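Local coordinates for protein apicoplast TIC22, putative (Plasmodium falciparum 3D7, PDB 4E6Z) that acts as an essential chaperone required for protein import into the apicoplast, the relict plastid of the parasite, at residues I128-I133 / D268-G273. Sequence-based numbering, arbitrary orientation.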
loop_
_atom_site.group_PDB
_atom_site.type_symbol
_atom_site.label_atom_id
_atom_site.label_comp_id
_atom_site.label_asym_id
_atom_site.label_seq_id
_atom_site.Cartn_x
_atom_site.Cartn_y
_atom_site.Cartn_z
ATOM N N ILE A 128 14.399 -3.054 17.623
ATOM C CA ILE A 128 13.415 -2.746 16.586
ATOM C C ILE A 128 13.240 -3.818 15.510
ATOM O O ILE A 128 14.172 -4.541 15.164
ATOM C CB ILE A 128 13.660 -1.367 15.934
ATOM C CG1 ILE A 128 15.017 -1.316 15.240
ATOM C CG2 ILE A 128 13.554 -0.259 16.971
ATOM C CD1 ILE A 128 15.257 0.004 14.550
ATOM N N LYS A 129 12.023 -3.909 14.990
ATOM C CA LYS A 129 11.692 -4.901 13.981
ATOM C C LYS A 129 10.601 -4.349 13.080
ATOM O O LYS A 129 10.004 -3.309 13.372
ATOM C CB LYS A 129 11.188 -6.191 14.641
ATOM C CG LYS A 129 9.790 -6.057 15.226
ATOM C CD LYS A 129 9.215 -7.392 15.662
ATOM C CE LYS A 129 7.714 -7.276 15.891
ATOM N NZ LYS A 129 7.283 -7.942 17.152
ATOM N N ILE A 130 10.339 -5.059 11.988
ATOM C CA ILE A 130 9.243 -4.721 11.096
ATOM C C ILE A 130 8.030 -5.530 11.523
ATOM O O ILE A 130 8.129 -6.732 11.757
ATOM C CB ILE A 130 9.584 -5.067 9.635
ATOM C CG1 ILE A 130 10.903 -4.405 9.221
ATOM C CG2 ILE A 130 8.434 -4.675 8.700
ATOM C CD1 ILE A 130 10.860 -2.895 9.203
ATOM N N HIS A 131 6.889 -4.866 11.636
ATOM C CA HIS A 131 5.656 -5.542 12.006
ATOM C C HIS A 131 4.579 -5.312 10.948
ATOM O O HIS A 131 4.457 -4.219 10.398
ATOM C CB HIS A 131 5.180 -5.061 13.373
ATOM C CG HIS A 131 3.930 -5.729 13.841
ATOM N ND1 HIS A 131 3.833 -7.095 14.012
ATOM C CD2 HIS A 131 2.722 -5.224 14.190
ATOM C CE1 HIS A 131 2.619 -7.400 14.427
ATOM N NE2 HIS A 131 1.923 -6.281 14.546
ATOM N N ASN A 132 3.797 -6.346 10.666
ATOM C CA ASN A 132 2.798 -6.248 9.611
ATOM C C ASN A 132 1.364 -6.164 10.122
ATOM O O ASN A 132 0.968 -6.901 11.022
ATOM C CB ASN A 132 2.939 -7.413 8.625
ATOM C CG ASN A 132 2.726 -8.762 9.285
ATOM O OD1 ASN A 132 3.507 -9.183 10.139
ATOM N ND2 ASN A 132 1.659 -9.447 8.894
ATOM N N ILE A 133 0.604 -5.239 9.550
ATOM C CA ILE A 133 -0.844 -5.207 9.704
ATOM C C ILE A 133 -1.454 -5.236 8.299
ATOM O O ILE A 133 -0.764 -5.565 7.333
ATOM C CB ILE A 133 -1.308 -3.950 10.467
ATOM C CG1 ILE A 133 -0.962 -2.689 9.675
ATOM C CG2 ILE A 133 -0.662 -3.900 11.851
ATOM C CD1 ILE A 133 -1.541 -1.419 10.250
ATOM N N ASP A 268 6.418 -13.851 4.394
ATOM C CA ASP A 268 7.084 -15.121 4.663
ATOM C C ASP A 268 8.347 -14.899 5.488
ATOM O O ASP A 268 8.657 -15.687 6.377
ATOM C CB ASP A 268 7.433 -15.848 3.363
ATOM C CG ASP A 268 6.206 -16.332 2.613
ATOM O OD1 ASP A 268 5.101 -16.309 3.195
ATOM O OD2 ASP A 268 6.350 -16.739 1.439
ATOM N N LYS A 269 9.068 -13.821 5.192
ATOM C CA LYS A 269 10.312 -13.511 5.895
ATOM C C LYS A 269 10.087 -13.191 7.371
ATOM O O LYS A 269 10.822 -13.663 8.237
ATOM C CB LYS A 269 11.042 -12.346 5.224
ATOM C CG LYS A 269 12.226 -11.827 6.031
ATOM C CD LYS A 269 12.905 -10.647 5.357
ATOM C CE LYS A 269 14.032 -10.102 6.227
ATOM N NZ LYS A 269 14.762 -8.980 5.571
ATOM N N LEU A 270 9.072 -12.382 7.648
ATOM C CA LEU A 270 8.767 -11.966 9.010
ATOM C C LEU A 270 8.417 -13.144 9.909
ATOM O O LEU A 270 8.741 -13.148 11.097
ATOM C CB LEU A 270 7.620 -10.955 9.012
ATOM C CG LEU A 270 7.935 -9.592 8.395
ATOM C CD1 LEU A 270 6.730 -8.671 8.485
ATOM C CD2 LEU A 270 9.142 -8.967 9.082
ATOM N N ASN A 271 7.756 -14.143 9.337
ATOM C CA ASN A 271 7.254 -15.271 10.111
ATOM C C ASN A 271 8.149 -16.506 10.024
ATOM O O ASN A 271 8.084 -17.387 10.879
ATOM C CB ASN A 271 5.822 -15.601 9.686
ATOM C CG ASN A 271 4.902 -14.392 9.753
ATOM O OD1 ASN A 271 5.198 -13.409 10.433
ATOM N ND2 ASN A 271 3.781 -14.461 9.043
ATOM N N ILE A 272 8.981 -16.563 8.990
ATOM C CA ILE A 272 9.979 -17.622 8.861
ATOM C C ILE A 272 11.268 -17.213 9.575
ATOM O O ILE A 272 12.130 -18.046 9.860
ATOM C CB ILE A 272 10.262 -17.958 7.377
ATOM C CG1 ILE A 272 9.207 -18.928 6.842
ATOM C CG2 ILE A 272 11.645 -18.560 7.202
ATOM C CD1 ILE A 272 9.409 -19.313 5.390
ATOM N N GLY A 273 11.382 -15.924 9.879
ATOM C CA GLY A 273 12.548 -15.398 10.563
ATOM C C GLY A 273 12.277 -15.039 12.012
ATOM O O GLY A 273 12.901 -14.131 12.561
#
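Leu-270, near the C-terminal end of helix 261-272, lays its forked end over strand 129-134, one methyl on Ile-130 and the other on Asn-132. The CD2 branch lies 3.6 Å from the carbonyl O of Ile-130 and 4.0 Å from CB of the same residue, so it covers backbone and the root of the side chain together. The CD1 branch meets Asn-132, with OD1 of the amide at 3.7 Å from CD1 and the CB methylene at 4.0 Å. Two strand residues pointing to the same face are thus bridged by a single leucine: CG, anti to its own carbonyl carbon (chi1 -68°), heads for the strand, and with CD1 anti to CA (chi2 -179°) the fork is split between the two. Ile-130 starts toward the helix, but its end leads away and the side chain packs on Ala-109 and Leu-113 of helix 106-119; CB is what it offers to Leu-270. The amide of Asn-132, its CG set between backbone N and carbonyl carbon (chi1 61°), runs past the leucine in the opposite direction and presents its oxygen at the CD1 methyl. Helix 261-272 adds Tyr-266 against Ile-130 and Leu-267 against Asn-132, so the same two residues are met by more than one turn. The strand's own pairing is with strand 78-83 in a two-stranded antiparallel sheet, while Lys-269 ties the helix to helix 106-119 by a salt bridge to Glu-110. The contact therefore joins the C-terminal helix to the strand after helix 121-124, near the surface of the Tic22 fold. Its chemistry is van der Waals contact of methyls with a methine, a methylene and two oxygens, which implies close apposition without the directional hold of a hydrogen bond between these two segments.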